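F-actin-capping protein subunit alpha (Dictyostelium discoideum, PDB 4AKR) binds the fast-growing barbed ends of actin filaments independently of calcium, blocking subunit exchange there without severing the filaments. Local coordinates at residues 107-111 with 138-142; 114-118 with 173-178; 19-23 with 163-167; 57-63 with 84-90; 49-53 with 68-73. All blocks are in the same frame, centred on the assembly; numbering follows the deposited sequence.

Contact 1 (107-111 with 138-142)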
# COMPACT_ATOMS: atom_id res chain seq x y z
N ILE A 107 -36.46 13.70 0.05
CA ILE A 107 -36.04 14.25 -1.22
C ILE A 107 -36.64 15.64 -1.40
O ILE A 107 -37.85 15.83 -1.23
CB ILE A 107 -36.49 13.33 -2.38
CG1 ILE A 107 -35.92 11.92 -2.16
CG2 ILE A 107 -36.05 13.92 -3.72
CD1 ILE A 107 -36.43 10.88 -3.14
N GLU A 108 -35.80 16.61 -1.75
CA GLU A 108 -36.28 17.97 -1.96
C GLU A 108 -36.92 18.09 -3.34
O GLU A 108 -36.23 18.16 -4.35
CB GLU A 108 -35.12 18.96 -1.84
CG GLU A 108 -34.62 19.11 -0.42
CD GLU A 108 -33.33 19.89 -0.34
OE1 GLU A 108 -33.26 21.00 -0.90
OE2 GLU A 108 -32.37 19.38 0.30
N GLN A 109 -38.26 18.10 -3.36
CA GLN A 109 -39.01 18.18 -4.61
C GLN A 109 -38.81 19.46 -5.42
O GLN A 109 -38.86 19.42 -6.64
CB GLN A 109 -40.51 18.00 -4.35
CG GLN A 109 -40.91 16.64 -3.78
CD GLN A 109 -40.36 15.48 -4.60
OE1 GLN A 109 -40.45 15.47 -5.82
NE2 GLN A 109 -39.79 14.50 -3.91
N ASP A 110 -38.58 20.59 -4.76
CA ASP A 110 -38.44 21.84 -5.50
C ASP A 110 -37.26 21.92 -6.46
O ASP A 110 -37.26 22.75 -7.37
CB ASP A 110 -38.42 23.03 -4.54
CG ASP A 110 -37.35 22.93 -3.47
OD1 ASP A 110 -36.45 22.06 -3.59
OD2 ASP A 110 -37.41 23.72 -2.51
N ILE A 111 -36.26 21.06 -6.29
CA ILE A 111 -35.10 21.05 -7.16
C ILE A 111 -34.90 19.66 -7.78
O ILE A 111 -33.91 19.40 -8.46
CB ILE A 111 -33.83 21.43 -6.38
CG1 ILE A 111 -33.52 20.36 -5.34
CG2 ILE A 111 -34.04 22.75 -5.66
CD1 ILE A 111 -32.25 20.62 -4.57
N TYR A 138 -27.38 12.99 -5.41
CA TYR A 138 -28.14 13.66 -4.37
C TYR A 138 -28.35 15.12 -4.73
O TYR A 138 -27.63 15.67 -5.55
CB TYR A 138 -27.39 13.56 -3.05
CG TYR A 138 -26.95 12.16 -2.69
CD1 TYR A 138 -27.86 11.23 -2.19
CD2 TYR A 138 -25.61 11.78 -2.82
CE1 TYR A 138 -27.44 9.94 -1.82
CE2 TYR A 138 -25.18 10.49 -2.46
CZ TYR A 138 -26.10 9.58 -1.96
OH TYR A 138 -25.67 8.34 -1.55
N GLY A 139 -29.33 15.75 -4.10
CA GLY A 139 -29.59 17.16 -4.36
C GLY A 139 -30.01 17.90 -3.11
O GLY A 139 -30.59 17.31 -2.20
N THR A 140 -29.72 19.20 -3.06
CA THR A 140 -30.09 20.01 -1.91
C THR A 140 -29.92 21.49 -2.21
O THR A 140 -29.09 21.87 -3.05
CB THR A 140 -29.24 19.66 -0.68
OG1 THR A 140 -29.73 20.36 0.46
CG2 THR A 140 -27.79 20.06 -0.92
N LYS A 141 -30.71 22.32 -1.53
CA LYS A 141 -30.65 23.77 -1.71
C LYS A 141 -29.59 24.39 -0.81
O LYS A 141 -29.51 24.07 0.38
CB LYS A 141 -32.01 24.41 -1.40
CG LYS A 141 -33.09 24.14 -2.43
CD LYS A 141 -34.43 24.71 -1.99
CE LYS A 141 -34.99 23.97 -0.79
NZ LYS A 141 -35.36 22.58 -1.13
N VAL A 142 -28.77 25.26 -1.39
CA VAL A 142 -27.73 25.95 -0.63
C VAL A 142 -27.78 27.43 -0.98
O VAL A 142 -28.33 27.80 -2.02
CB VAL A 142 -26.33 25.39 -0.97
CG1 VAL A 142 -26.25 23.94 -0.58
CG2 VAL A 142 -26.04 25.57 -2.45
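Glu108 reaches out from its loop and sets its carboxylate against Thr140 and Lys141, where the two oxygens divide the work. OE2 of Glu108 accepts from OG1 of Thr140 at 2.8 Å through its syn lone pair. OE1 of Glu108 serves two donors of one residue: Lys141 N comes in on the syn side at 2.9 Å, and Lys141 NZ on the anti side at 2.6 Å, tilted 27° from the carboxylate plane. Three bonds thus fix the rotation of the acid group. The lysine gets its ammonium there by bending at its last two torsions (chi3 -68°, chi4 -67°), which folds NZ back toward the loop. Asp110 meets it from the opposite direction and takes Lys141 NZ in a fork, with OD1 and OD2 of Asp110 both 2.7 Å from NZ and both using syn lone pairs. Beside this polar group Ile111 lays its CG2 on the aliphatic stem of the lysine, 3.6 Å from Lys141 CG. With an alanine here in place of Glu108, Thr140 OG1 and Lys141 N would probably lose their acceptor, and the ammonium would be left with Asp110 as its acidic mate in this contact. The arrangement is a surface salt-bridge network, fastening the loop that leads into helix 112-129 to strand 134-142, outermost within this chain in its antiparallel sheet.

Contact 2 (114-118 with 173-178)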
# COMPACT_ATOMS: atom_id res chain seq x y z
N TYR A 114 -33.69 19.04 -11.30
CA TYR A 114 -32.27 19.19 -11.56
C TYR A 114 -31.57 17.90 -11.15
O TYR A 114 -30.75 17.38 -11.89
CB TYR A 114 -31.69 20.39 -10.78
CG TYR A 114 -31.98 21.70 -11.47
CD1 TYR A 114 -31.33 22.04 -12.65
CD2 TYR A 114 -32.96 22.57 -10.99
CE1 TYR A 114 -31.65 23.21 -13.36
CE2 TYR A 114 -33.29 23.74 -11.68
CZ TYR A 114 -32.63 24.05 -12.87
OH TYR A 114 -32.97 25.19 -13.56
N ARG A 115 -31.92 17.37 -9.99
CA ARG A 115 -31.31 16.14 -9.53
C ARG A 115 -31.60 15.04 -10.56
O ARG A 115 -30.70 14.30 -10.95
CB ARG A 115 -31.86 15.75 -8.16
CG ARG A 115 -31.01 14.71 -7.43
CD ARG A 115 -31.85 13.88 -6.48
NE ARG A 115 -32.83 13.11 -7.23
CZ ARG A 115 -32.55 12.04 -7.96
NH1 ARG A 115 -31.31 11.58 -8.03
NH2 ARG A 115 -33.50 11.46 -8.66
N ALA A 116 -32.85 14.95 -11.01
CA ALA A 116 -33.27 13.93 -11.97
C ALA A 116 -32.56 14.08 -13.31
O ALA A 116 -32.16 13.09 -13.92
CB ALA A 116 -34.80 13.98 -12.18
N ALA A 117 -32.41 15.31 -13.78
CA ALA A 117 -31.71 15.54 -15.04
C ALA A 117 -30.24 15.13 -14.87
O ALA A 117 -29.65 14.58 -15.80
CB ALA A 117 -31.81 16.99 -15.44
N PHE A 118 -29.65 15.38 -13.71
CA PHE A 118 -28.26 14.98 -13.49
C PHE A 118 -28.15 13.47 -13.34
O PHE A 118 -27.20 12.84 -13.81
CB PHE A 118 -27.68 15.63 -12.22
CG PHE A 118 -27.10 17.00 -12.45
CD1 PHE A 118 -27.92 18.06 -12.84
CD2 PHE A 118 -25.74 17.24 -12.26
CE1 PHE A 118 -27.39 19.34 -13.04
CE2 PHE A 118 -25.20 18.52 -12.46
CZ PHE A 118 -26.02 19.57 -12.85
N CYS A 173 -21.46 19.53 -7.69
CA CYS A 173 -21.80 20.58 -8.64
C CYS A 173 -22.75 21.63 -8.07
O CYS A 173 -23.89 21.31 -7.70
CB CYS A 173 -22.42 19.95 -9.89
SG CYS A 173 -21.58 18.45 -10.42
N THR A 174 -22.28 22.87 -8.03
CA THR A 174 -23.07 23.98 -7.49
C THR A 174 -23.42 25.00 -8.56
O THR A 174 -22.61 25.33 -9.43
CB THR A 174 -22.31 24.67 -6.34
OG1 THR A 174 -21.99 23.71 -5.33
CG2 THR A 174 -23.17 25.75 -5.73
N PHE A 175 -24.65 25.52 -8.50
CA PHE A 175 -25.09 26.48 -9.50
C PHE A 175 -26.38 27.22 -9.18
O PHE A 175 -27.20 26.76 -8.39
CB PHE A 175 -25.26 25.77 -10.84
CG PHE A 175 -26.24 24.62 -10.79
CD1 PHE A 175 -25.84 23.37 -10.35
CD2 PHE A 175 -27.57 24.81 -11.18
CE1 PHE A 175 -26.75 22.30 -10.29
CE2 PHE A 175 -28.49 23.74 -11.13
CZ PHE A 175 -28.08 22.49 -10.69
N LYS A 176 -26.53 28.39 -9.79
CA LYS A 176 -27.74 29.20 -9.64
C LYS A 176 -28.61 28.67 -10.78
O LYS A 176 -28.19 28.64 -11.93
CB LYS A 176 -27.40 30.68 -9.88
CG LYS A 176 -28.58 31.64 -9.75
CD LYS A 176 -28.12 33.09 -9.96
CE LYS A 176 -29.21 34.11 -9.64
NZ LYS A 176 -28.68 35.51 -9.71
N PRO A 177 -29.83 28.21 -10.46
CA PRO A 177 -30.68 27.69 -11.53
C PRO A 177 -31.12 28.67 -12.61
O PRO A 177 -31.65 29.73 -12.31
CB PRO A 177 -31.87 27.09 -10.77
CG PRO A 177 -31.89 27.86 -9.48
CD PRO A 177 -30.44 27.99 -9.14
N GLY A 178 -30.87 28.29 -13.87
CA GLY A 178 -31.28 29.11 -15.01
C GLY A 178 -30.25 30.00 -15.68
O GLY A 178 -30.43 30.39 -16.84
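Tyr114 and Phe175 form an offset edge-to-face pair in which the phenylalanine supplies the edge: its CE2 lies 3.6 Å from CD1 of Tyr114, over one face of the tyrosine ring. The two planes stand at 63° and the ring centroids are 5.4 Å apart. Phe175 presents this edge because its CG sits between the backbone N and the carbonyl carbon (chi1 58°), with the outer carbons of the ring turned to the helix. Phe118 follows one helical turn after Tyr114, its N bonded to Tyr114 O at 2.9 Å, and meets the same ring differently. Here the planes are nearly parallel, only 5° apart, yet the rings are slid so far that they barely overlap, and the closest carbons are Phe118 CZ and Phe175 CE1 at 3.8 Å. One strand residue therefore fits against two successive helix residues and completes an aromatic cluster. The cluster joins helix 112-129 to the C-terminal part of strand 163-175, a helix packed on an antiparallel sheet. Ile146 and Ile148 of strand 145-158 add to the apolar surroundings of these rings, and Phe118 also touches alanines of the long helix 217-248. At the inner end, Cys173 brings its SG to the edge of Phe118, 5.5 Å from the ring centroid, a sulfur-aromatic contact, while Cys173 CB rests 4.0 Å from Phe118 CE2. At the outer end, Pro177 crosses Tyr114 at about a right angle, and CB of Pro177 lies 3.8 Å from CE2 of Tyr114.

Contact 3 (19-23 with 163-167)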
# COMPACT_ATOMS: atom_id res chain seq x y z
N PRO A 19 -7.65 -2.61 3.29
CA PRO A 19 -7.75 -2.31 1.86
C PRO A 19 -9.17 -2.59 1.38
O PRO A 19 -9.97 -3.23 2.07
CB PRO A 19 -6.72 -3.26 1.23
CG PRO A 19 -6.69 -4.42 2.18
CD PRO A 19 -6.75 -3.75 3.54
N PRO A 20 -9.52 -2.09 0.19
CA PRO A 20 -10.86 -2.30 -0.36
C PRO A 20 -11.20 -3.77 -0.60
O PRO A 20 -10.35 -4.56 -1.03
CB PRO A 20 -10.83 -1.49 -1.66
CG PRO A 20 -9.38 -1.60 -2.08
CD PRO A 20 -8.66 -1.37 -0.77
N CYS A 21 -12.45 -4.13 -0.31
CA CYS A 21 -12.93 -5.49 -0.52
C CYS A 21 -12.34 -6.55 0.40
O CYS A 21 -12.70 -7.72 0.28
CB CYS A 21 -12.66 -5.92 -1.96
SG CYS A 21 -13.52 -4.94 -3.18
N GLU A 22 -11.46 -6.16 1.32
CA GLU A 22 -10.82 -7.12 2.22
C GLU A 22 -11.09 -6.81 3.69
O GLU A 22 -10.42 -7.34 4.58
CB GLU A 22 -9.30 -7.10 2.01
CG GLU A 22 -8.86 -7.38 0.58
CD GLU A 22 -7.37 -7.19 0.39
OE1 GLU A 22 -6.58 -7.61 1.28
OE2 GLU A 22 -6.98 -6.61 -0.65
N PHE A 23 -12.09 -5.95 3.91
CA PHE A 23 -12.46 -5.52 5.24
C PHE A 23 -12.71 -6.69 6.18
O PHE A 23 -12.16 -6.74 7.28
CB PHE A 23 -13.70 -4.61 5.16
CG PHE A 23 -14.00 -3.87 6.43
CD1 PHE A 23 -13.08 -2.98 6.97
CD2 PHE A 23 -15.18 -4.12 7.13
CE1 PHE A 23 -13.32 -2.35 8.19
CE2 PHE A 23 -15.43 -3.50 8.34
CZ PHE A 23 -14.50 -2.62 8.88
N TYR A 163 -5.30 -9.89 -5.75
CA TYR A 163 -5.39 -8.46 -5.93
C TYR A 163 -6.79 -7.91 -5.76
O TYR A 163 -7.78 -8.64 -5.85
CB TYR A 163 -4.84 -8.04 -7.29
CG TYR A 163 -5.76 -8.30 -8.46
CD1 TYR A 163 -6.68 -7.34 -8.87
CD2 TYR A 163 -5.71 -9.50 -9.15
CE1 TYR A 163 -7.52 -7.56 -9.95
CE2 TYR A 163 -6.55 -9.73 -10.24
CZ TYR A 163 -7.45 -8.76 -10.63
OH TYR A 163 -8.26 -8.98 -11.72
N SER A 164 -6.86 -6.61 -5.48
CA SER A 164 -8.13 -5.92 -5.31
C SER A 164 -7.93 -4.47 -5.71
O SER A 164 -6.80 -4.00 -5.87
CB SER A 164 -8.61 -5.99 -3.86
OG SER A 164 -7.80 -5.20 -3.00
N GLY A 165 -9.04 -3.76 -5.88
CA GLY A 165 -8.95 -2.36 -6.24
C GLY A 165 -10.29 -1.67 -6.12
O GLY A 165 -11.32 -2.32 -6.03
N ARG A 166 -10.25 -0.35 -6.09
CA ARG A 166 -11.46 0.45 -6.01
C ARG A 166 -11.19 1.80 -6.64
O ARG A 166 -10.05 2.28 -6.64
CB ARG A 166 -11.90 0.66 -4.55
CG ARG A 166 -13.18 1.48 -4.42
CD ARG A 166 -13.60 1.75 -2.97
NE ARG A 166 -14.20 0.60 -2.30
CZ ARG A 166 -15.35 0.03 -2.64
NH1 ARG A 166 -16.06 0.50 -3.66
NH2 ARG A 166 -15.82 -0.99 -1.93
N TRP A 167 -12.22 2.37 -7.23
CA TRP A 167 -12.15 3.69 -7.85
C TRP A 167 -13.32 4.45 -7.27
O TRP A 167 -14.46 3.99 -7.33
CB TRP A 167 -12.28 3.60 -9.38
CG TRP A 167 -12.26 4.95 -10.06
CD1 TRP A 167 -13.18 5.96 -9.93
CD2 TRP A 167 -11.28 5.43 -11.00
NE1 TRP A 167 -12.83 7.03 -10.72
CE2 TRP A 167 -11.67 6.73 -11.38
CE3 TRP A 167 -10.11 4.88 -11.55
CZ2 TRP A 167 -10.93 7.50 -12.29
CZ3 TRP A 167 -9.38 5.65 -12.45
CH2 TRP A 167 -9.79 6.94 -12.80
O HOH W 1 -14.42 -2.26 0.56
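Ser164 and Arg166, two residues apart on the strand, send their polar ends to segment 19-23 by quite different torsions. Ser164 holds OG between its backbone N and carbonyl carbon (chi1 70°), where it approaches OE2 of Glu22; the glutamate comes to meet it with an extended chain. Arg166 first runs straight out and then bends at chi3 (-76°), which brings its NE to 4.0 Å from CB of Pro20. Between these polar ends lies Pro20, the residue of the turn with the most surface covered here. CB of Pro20 touches Arg166 CB at 3.8 Å, and CG of Pro20 lies 4.1 Å from the backbone carbon C of Gly165. The segment from Pro19 to Glu22 is a type II beta turn, and Cys21 takes the positive phi (69°) of its third position. Cys21 N donates to a water 2.9 Å away. The same water accepts from Arg166 NH2 at 3.1 Å, lying in the guanidinium plane at its edge. NE of Arg166 is bonded to Gln55, and OE1 of Glu22 forms a salt bridge with a basic side chain of the other protein chain in the assembly. The bond from Ser164 OG to Glu22 OE2, 2.9 Å long, is less sure, because that oxygen is placed too close to an atom elsewhere in the model. The chemistry is thus that of an apolar contact at Pro20 beside a water bridge, with Glu22 tied to the partner chain through OE1 while its link to Ser164 remains doubtful.

Contact 4 (57-63 with 84-90)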
# COMPACT_ATOMS: atom_id res chain seq x y z
N VAL A 57 -19.41 1.76 -0.15
CA VAL A 57 -19.74 0.39 -0.50
C VAL A 57 -21.12 0.36 -1.19
O VAL A 57 -21.93 1.26 -1.03
CB VAL A 57 -19.78 -0.51 0.77
CG1 VAL A 57 -18.39 -0.56 1.41
CG2 VAL A 57 -20.82 0.02 1.76
N SER A 58 -21.35 -0.68 -1.99
CA SER A 58 -22.62 -0.83 -2.70
C SER A 58 -23.45 -1.91 -2.04
O SER A 58 -22.93 -2.81 -1.38
CB SER A 58 -22.36 -1.19 -4.16
OG SER A 58 -21.80 -2.48 -4.26
N VAL A 59 -24.77 -1.82 -2.23
CA VAL A 59 -25.70 -2.79 -1.65
C VAL A 59 -26.73 -3.17 -2.70
O VAL A 59 -26.90 -2.47 -3.70
CB VAL A 59 -26.44 -2.19 -0.43
CG1 VAL A 59 -25.46 -1.90 0.69
CG2 VAL A 59 -27.15 -0.90 -0.83
N GLN A 60 -27.42 -4.28 -2.47
CA GLN A 60 -28.46 -4.72 -3.38
C GLN A 60 -29.78 -4.55 -2.67
O GLN A 60 -29.93 -4.99 -1.54
CB GLN A 60 -28.30 -6.19 -3.76
CG GLN A 60 -27.11 -6.51 -4.64
CD GLN A 60 -27.12 -5.77 -5.96
OE1 GLN A 60 -28.18 -5.55 -6.55
NE2 GLN A 60 -25.94 -5.39 -6.44
N THR A 61 -30.73 -3.87 -3.32
CA THR A 61 -32.06 -3.68 -2.76
C THR A 61 -33.02 -4.35 -3.73
O THR A 61 -32.62 -4.80 -4.80
CB THR A 61 -32.45 -2.20 -2.65
OG1 THR A 61 -32.66 -1.66 -3.96
CG2 THR A 61 -31.38 -1.41 -1.91
N SER A 62 -34.29 -4.41 -3.36
CA SER A 62 -35.30 -5.02 -4.21
C SER A 62 -35.44 -4.30 -5.56
O SER A 62 -35.91 -4.88 -6.53
CB SER A 62 -36.66 -5.03 -3.50
OG SER A 62 -36.59 -5.75 -2.27
N LYS A 63 -35.01 -3.04 -5.60
CA LYS A 63 -35.11 -2.23 -6.81
C LYS A 63 -33.80 -2.03 -7.54
O LYS A 63 -33.73 -1.25 -8.50
CB LYS A 63 -35.70 -0.86 -6.49
CG LYS A 63 -37.17 -0.88 -6.17
CD LYS A 63 -37.61 0.47 -5.64
CE LYS A 63 -39.10 0.50 -5.44
NZ LYS A 63 -39.79 0.28 -6.74
N ASN A 84 -34.44 5.62 -6.70
CA ASN A 84 -35.57 4.72 -6.49
C ASN A 84 -36.50 5.22 -5.39
O ASN A 84 -37.30 4.45 -4.84
CB ASN A 84 -35.05 3.33 -6.14
CG ASN A 84 -34.09 2.79 -7.18
OD1 ASN A 84 -32.91 2.57 -6.90
ND2 ASN A 84 -34.58 2.58 -8.39
N LYS A 85 -36.42 6.51 -5.09
CA LYS A 85 -37.26 7.13 -4.07
C LYS A 85 -37.42 6.25 -2.85
O LYS A 85 -38.55 5.90 -2.47
CB LYS A 85 -38.64 7.45 -4.65
CG LYS A 85 -38.63 8.50 -5.75
CD LYS A 85 -40.04 8.97 -6.05
CE LYS A 85 -40.81 7.98 -6.89
NZ LYS A 85 -40.40 8.11 -8.32
N GLN A 86 -36.31 5.88 -2.22
CA GLN A 86 -36.38 5.03 -1.05
C GLN A 86 -35.33 5.35 0.01
O GLN A 86 -34.36 6.05 -0.24
CB GLN A 86 -36.28 3.55 -1.45
CG GLN A 86 -34.97 3.15 -2.11
CD GLN A 86 -34.95 1.67 -2.51
OE1 GLN A 86 -33.99 1.19 -3.10
NE2 GLN A 86 -36.02 0.96 -2.19
N VAL A 87 -35.56 4.81 1.20
CA VAL A 87 -34.67 4.99 2.33
C VAL A 87 -34.21 3.60 2.70
O VAL A 87 -35.03 2.70 2.97
CB VAL A 87 -35.38 5.62 3.53
CG1 VAL A 87 -34.49 5.55 4.75
CG2 VAL A 87 -35.72 7.07 3.21
N ILE A 88 -32.90 3.41 2.70
CA ILE A 88 -32.32 2.11 3.02
C ILE A 88 -31.75 2.08 4.43
O ILE A 88 -30.96 2.94 4.81
CB ILE A 88 -31.19 1.79 2.03
CG1 ILE A 88 -31.74 1.80 0.60
CG2 ILE A 88 -30.57 0.45 2.35
CD1 ILE A 88 -30.67 1.73 -0.48
N THR A 89 -32.20 1.10 5.21
CA THR A 89 -31.70 0.91 6.56
C THR A 89 -30.56 -0.09 6.39
O THR A 89 -30.72 -1.11 5.70
CB THR A 89 -32.79 0.35 7.50
OG1 THR A 89 -33.92 1.24 7.50
CG2 THR A 89 -32.27 0.23 8.94
N TYR A 90 -29.43 0.20 7.02
CA TYR A 90 -28.22 -0.62 6.88
C TYR A 90 -27.53 -0.99 8.20
O TYR A 90 -27.39 -0.15 9.09
CB TYR A 90 -27.24 0.14 5.99
CG TYR A 90 -25.98 -0.59 5.59
CD1 TYR A 90 -26.03 -1.63 4.66
CD2 TYR A 90 -24.74 -0.19 6.07
CE1 TYR A 90 -24.87 -2.23 4.19
CE2 TYR A 90 -23.57 -0.78 5.61
CZ TYR A 90 -23.64 -1.80 4.67
OH TYR A 90 -22.49 -2.37 4.19
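Tyr90 turns its ring toward segment 57-63, and two valines meet it obliquely. Val59 CG1 is 3.6 Å from CE1 of Tyr90, while CG2 of Val57 lies 3.8 Å from Tyr90 OH. The ring gets there with CG anti to its own backbone nitrogen (chi1 -173°). Further along, Ile88 extends CD1 between the residues of the other strand: it is 3.5 Å from CG2 of Thr61 and 4.4 Å from CG2 of Val59. The methyl of Thr61 belongs to this apolar layer, whereas its OG1 turns back to its own segment, where it accepts from Lys63 N at 3.2 Å in an ST turn and is also bonded to Gly64 O. The amide end of Gln86 faces Thr61 from the opposite direction. A glycine here removes both branches of Thr61, so Lys63 N would probably lose its side-chain acceptor, Gly64 O its hydroxyl partner, and a gap would open beside CD1 of Ile88. At the far end Lys63 and Asn84 slide past each other in opposite directions, with Lys63 CD 3.9 Å from Asn84 CB. Here Lys85 and Gln86 both face Asp81 in a G1 beta bulge at the start of strand 86-91. The axes of strands 58-61 and 86-90 pass 9.8 Å apart at 114°, too far for backbone pairing, so the layers meet mainly through side chains. This is a hairpin packed at a steep angle across an antiparallel sheet, the chain passing between the layers through the broken strand 64-67 and 73-75.

Contact 5 (49-53 with 68-73)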
# COMPACT_ATOMS: atom_id res chain seq x y z
N ARG A 49 -18.94 2.04 10.38
CA ARG A 49 -19.68 3.06 9.65
C ARG A 49 -18.75 4.00 8.87
O ARG A 49 -19.03 4.37 7.72
CB ARG A 49 -20.53 3.86 10.64
CG ARG A 49 -21.08 5.17 10.12
CD ARG A 49 -22.10 5.74 11.09
NE ARG A 49 -22.44 7.12 10.77
CZ ARG A 49 -21.75 8.17 11.19
NH1 ARG A 49 -20.69 8.00 11.96
NH2 ARG A 49 -22.13 9.40 10.85
N GLU A 50 -17.63 4.38 9.50
CA GLU A 50 -16.65 5.27 8.88
C GLU A 50 -16.04 4.63 7.63
O GLU A 50 -15.89 5.27 6.60
CB GLU A 50 -15.56 5.61 9.89
CG GLU A 50 -14.35 6.35 9.33
CD GLU A 50 -14.70 7.64 8.60
OE1 GLU A 50 -15.68 8.30 8.99
OE2 GLU A 50 -13.98 7.99 7.64
N TYR A 51 -15.71 3.34 7.73
CA TYR A 51 -15.15 2.59 6.62
C TYR A 51 -16.19 2.44 5.50
O TYR A 51 -15.96 2.85 4.36
CB TYR A 51 -14.72 1.20 7.08
CG TYR A 51 -14.14 0.33 5.97
CD1 TYR A 51 -12.80 0.44 5.60
CD2 TYR A 51 -14.95 -0.56 5.27
CE1 TYR A 51 -12.28 -0.32 4.57
CE2 TYR A 51 -14.45 -1.32 4.24
CZ TYR A 51 -13.12 -1.21 3.89
OH TYR A 51 -12.61 -1.99 2.88
N ASN A 52 -17.33 1.85 5.83
CA ASN A 52 -18.39 1.62 4.85
C ASN A 52 -18.73 2.86 4.05
O ASN A 52 -18.75 2.82 2.82
CB ASN A 52 -19.67 1.11 5.52
CG ASN A 52 -19.52 -0.29 6.06
OD1 ASN A 52 -18.81 -1.12 5.49
ND2 ASN A 52 -20.22 -0.57 7.16
N THR A 53 -18.98 3.96 4.74
CA THR A 53 -19.35 5.20 4.07
C THR A 53 -18.22 5.87 3.30
O THR A 53 -18.47 6.44 2.24
CB THR A 53 -19.97 6.21 5.06
OG1 THR A 53 -19.11 6.35 6.20
CG2 THR A 53 -21.34 5.73 5.53
N ILE A 68 -23.82 3.35 -0.21
CA ILE A 68 -23.88 3.76 1.19
C ILE A 68 -22.81 4.85 1.30
O ILE A 68 -21.61 4.56 1.26
CB ILE A 68 -23.52 2.60 2.15
CG1 ILE A 68 -24.54 1.46 2.02
CG2 ILE A 68 -23.44 3.12 3.58
CD1 ILE A 68 -25.96 1.87 2.31
N THR A 69 -23.25 6.10 1.44
CA THR A 69 -22.32 7.23 1.53
C THR A 69 -22.72 8.19 2.64
O THR A 69 -23.81 8.08 3.19
CB THR A 69 -22.32 8.05 0.23
OG1 THR A 69 -23.52 8.84 0.17
CG2 THR A 69 -22.26 7.12 -0.98
N LYS A 70 -21.84 9.13 2.96
CA LYS A 70 -22.13 10.10 4.01
C LYS A 70 -23.08 11.14 3.46
O LYS A 70 -23.87 11.72 4.20
CB LYS A 70 -20.86 10.80 4.50
CG LYS A 70 -19.83 9.88 5.14
CD LYS A 70 -18.60 10.67 5.58
CE LYS A 70 -17.45 9.75 6.01
NZ LYS A 70 -16.24 10.55 6.42
N GLU A 71 -23.02 11.37 2.15
CA GLU A 71 -23.89 12.36 1.53
C GLU A 71 -25.34 11.90 1.47
O GLU A 71 -26.24 12.72 1.32
CB GLU A 71 -23.41 12.72 0.13
CG GLU A 71 -24.25 13.84 -0.50
CD GLU A 71 -24.21 15.13 0.31
OE1 GLU A 71 -23.21 15.35 1.05
OE2 GLU A 71 -25.16 15.92 0.21
N GLY A 72 -25.56 10.59 1.56
CA GLY A 72 -26.91 10.08 1.52
C GLY A 72 -27.38 9.64 2.90
O GLY A 72 -28.49 9.14 3.07
N GLU A 73 -26.51 9.84 3.89
CA GLU A 73 -26.81 9.46 5.27
C GLU A 73 -27.88 10.36 5.89
O GLU A 73 -27.71 11.57 5.99
CB GLU A 73 -25.51 9.51 6.09
CG GLU A 73 -25.64 9.00 7.52
CD GLU A 73 -24.29 8.78 8.18
OE1 GLU A 73 -23.53 7.92 7.70
OE2 GLU A 73 -23.98 9.46 9.18
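Arg49 and Glu73 cross at about a right angle, and the carboxylate meets the guanidinium at its edge. NH2 of Arg49 points almost straight at OE2 of Glu73 (N-H...O 166°), although the modelled separation is so short that its exact value is doubtful. NE of Arg49 adds weak bonds to both oxygens, 3.2 Å to Glu73 OE2 and 3.4 Å to Glu73 OE1. With the two planes 47° apart, this is a twisted salt bridge rather than a flat two-pronged one. Next to it Thr53 packs against the loop 68-73: CB of Thr53 lies 3.7 Å from Lys70 CG and its CG2 3.9 Å from CG2 of Ile68. A chi1 of 51° directs Thr53 OG1 back to the carbonyl of Arg49, in a bond whose modelled length is doubtfully short, and leaves the methyl for Ile68. Lys70 continues past the threonine in an extended chain to a weak salt bridge, Lys70 NZ to Glu50 OE1 at 3.5 Å. In the second shell Tyr79 OH bonds Glu73 OE1, and Tyr138 OH bonds Thr69 OG1 and so probably steadies the loop. Each helix charge faces its opposite on the loop, Arg49 with Glu73 and Glu50 with Lys70, so attraction probably complements the packing around Thr53.

Contacts 4 and 5, with centres about 13 Å apart, are joined directly: Val57 O meets Ile68 N at 2.9 Å and Val57 N meets Asn52 O at 3.2 Å, both probable hydrogen bonds. Contact 5 leads on to contact 3, about 17 Å away between centres, where Tyr51 stacks on Phe23, and to contact 1, where the ring of Tyr138 packs on Gly72. Contacts 1 and 2 are near neighbours, about 9 Å between centres, through Arg115 packing on Tyr138. Contacts 2 and 3 both use strand 163-175 yet their centres lie about 33 Å apart, so this strand connects two distant contacts. Contact 3 also reaches the partner chain.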